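Local coordinates for yfhH hypothetical protein (Bacillus subtilis, PDB 1SF9) that is of unknown function but has been put forward as a putative transcriptional regulator, at residues 98-102 and 103-107. Residues are numbered along the deposited sequence; the frame is centred on the assembly and turned at random.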
loop_
_atom_site.group_PDB
_atom_site.type_symbol
_atom_site.label_atom_id
_atom_site.label_comp_id
_atom_site.label_asym_id
_atom_site.label_seq_id
_atom_site.Cartn_x
_atom_site.Cartn_y
_atom_site.Cartn_z
ATOM N N SER A 98 13.205 4.051 -8.064
ATOM C CA SER A 98 14.579 4.485 -7.796
ATOM C C SER A 98 15.219 3.382 -6.949
ATOM O O SER A 98 16.355 2.939 -7.203
ATOM C CB SER A 98 14.611 5.817 -7.049
ATOM O OG SER A 98 14.140 6.873 -7.893
ATOM N N TYR A 99 14.502 2.975 -5.899
ATOM C CA TYR A 99 14.975 1.885 -5.051
ATOM C C TYR A 99 13.842 1.335 -4.206
ATOM O O TYR A 99 12.740 1.906 -4.133
ATOM C CB TYR A 99 16.135 2.322 -4.117
ATOM C CG TYR A 99 15.766 3.400 -3.134
ATOM C CD1 TYR A 99 15.286 3.083 -1.860
ATOM C CD2 TYR A 99 15.862 4.739 -3.487
ATOM C CE1 TYR A 99 14.912 4.096 -0.959
ATOM C CE2 TYR A 99 15.480 5.751 -2.591
ATOM C CZ TYR A 99 15.012 5.413 -1.338
ATOM O OH TYR A 99 14.644 6.425 -0.468
ATOM N N LEU A 100 14.099 0.200 -3.580
ATOM C CA LEU A 100 13.092 -0.429 -2.732
ATOM C C LEU A 100 13.518 -0.350 -1.276
ATOM O O LEU A 100 14.718 -0.340 -0.973
ATOM C CB LEU A 100 12.934 -1.906 -3.101
ATOM C CG LEU A 100 12.548 -2.222 -4.555
ATOM C CD1 LEU A 100 12.706 -3.696 -4.813
ATOM C CD2 LEU A 100 11.117 -1.782 -4.789
ATOM N N ASN A 101 12.534 -0.238 -0.377
ATOM C CA ASN A 101 12.842 -0.272 1.055
ATOM C C ASN A 101 11.593 -0.823 1.737
ATOM O O ASN A 101 10.511 -0.248 1.629
ATOM C CB ASN A 101 13.192 1.096 1.615
ATOM C CG ASN A 101 13.702 0.995 3.042
ATOM O OD1 ASN A 101 14.294 -0.009 3.410
ATOM N ND2 ASN A 101 13.484 2.023 3.829
ATOM N N GLY A 102 11.745 -1.945 2.424
ATOM C CA GLY A 102 10.599 -2.562 3.050
ATOM C C GLY A 102 9.633 -2.988 1.953
ATOM O O GLY A 102 10.040 -3.603 0.960
ATOM N N VAL A 103 8.351 -2.666 2.122
ATOM C CA VAL A 103 7.361 -3.014 1.106
ATOM C C VAL A 103 7.046 -1.818 0.204
ATOM O O VAL A 103 6.057 -1.824 -0.522
ATOM C CB VAL A 103 6.035 -3.556 1.738
ATOM C CG1 VAL A 103 6.352 -4.794 2.590
ATOM C CG2 VAL A 103 5.353 -2.502 2.566
ATOM N N PHE A 104 7.904 -0.806 0.236
ATOM C CA PHE A 104 7.669 0.365 -0.612
ATOM C C PHE A 104 8.678 0.510 -1.721
ATOM O O PHE A 104 9.819 0.033 -1.648
ATOM C CB PHE A 104 7.701 1.655 0.223
ATOM C CG PHE A 104 6.542 1.793 1.171
ATOM C CD1 PHE A 104 5.366 2.388 0.741
ATOM C CD2 PHE A 104 6.610 1.267 2.468
ATOM C CE1 PHE A 104 4.237 2.457 1.603
ATOM C CE2 PHE A 104 5.496 1.333 3.330
ATOM C CZ PHE A 104 4.317 1.924 2.889
ATOM N N ALA A 105 8.225 1.149 -2.788
ATOM C CA ALA A 105 9.117 1.472 -3.873
ATOM C C ALA A 105 9.243 3.000 -3.824
ATOM O O ALA A 105 8.248 3.732 -3.856
ATOM C CB ALA A 105 8.526 1.038 -5.208
ATOM N N TRP A 106 10.479 3.470 -3.716
ATOM C CA TRP A 106 10.745 4.904 -3.743
ATOM C C TRP A 106 11.093 5.223 -5.189
ATOM O O TRP A 106 11.880 4.505 -5.820
ATOM C CB TRP A 106 11.910 5.249 -2.825
ATOM C CG TRP A 106 11.502 5.205 -1.393
ATOM C CD1 TRP A 106 11.453 4.109 -0.590
ATOM C CD2 TRP A 106 11.009 6.301 -0.612
ATOM N NE1 TRP A 106 10.955 4.452 0.660
ATOM C CE2 TRP A 106 10.677 5.792 0.664
ATOM C CE3 TRP A 106 10.815 7.660 -0.872
ATOM C CZ2 TRP A 106 10.164 6.600 1.690
ATOM C CZ3 TRP A 106 10.303 8.472 0.154
ATOM C CH2 TRP A 106 9.986 7.935 1.413
ATOM N N GLY A 107 10.503 6.289 -5.717
ATOM C CA GLY A 107 10.766 6.620 -7.109
ATOM C C GLY A 107 10.020 7.884 -7.464
ATOM O O GLY A 107 9.838 8.747 -6.617
HETATM O O HOH W 1 10.288 2.626 3.046
HETATM O O HOH W 2 9.912 -3.042 -1.755
#
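With chi1 at 62°, Y99 holds its ring between its own backbone N and carbonyl carbon, while W106 sets CG opposite its carbonyl carbon (chi1 -75°), and the two side chains rise side by side from one face of the β-hairpin of strands 94-101 and 104-109. Strand 115-120 continues the antiparallel sheet beside 104-109, its E116 touching both rings. W106 CB sits over the phenol face in a CH-pi contact, 3.6 Å from the ring centroid, and Y99 OH reaches over the indole face, 3.5 Å from W106 CG. The phenol and the indole's five-membered ring lie within 10° of parallel, but little of one covers the other. Beneath them is a classic beta bulge: S98 N and Y99 N both donate to W106 O, at 2.6 and 3.0 Å, and W106 N returns a bond to Y99 O. A type II' turn, N101 to F104, closes the hairpin with G102 at positive phi. On the opposite face L100 CD2 meets A105 CB at 3.9 Å. A water in the indole plane accepts from W106 NE1 and donates to N101 O. Replacing W106 by alanine would keep CB over the ring but is likely to uncover Y99 OH and CE1 and leave the water without its NE1 donor. Polar bonds thus fix the strand register, while the aromatic contact probably rests more on CH-pi and van der Waals touch than on stacking.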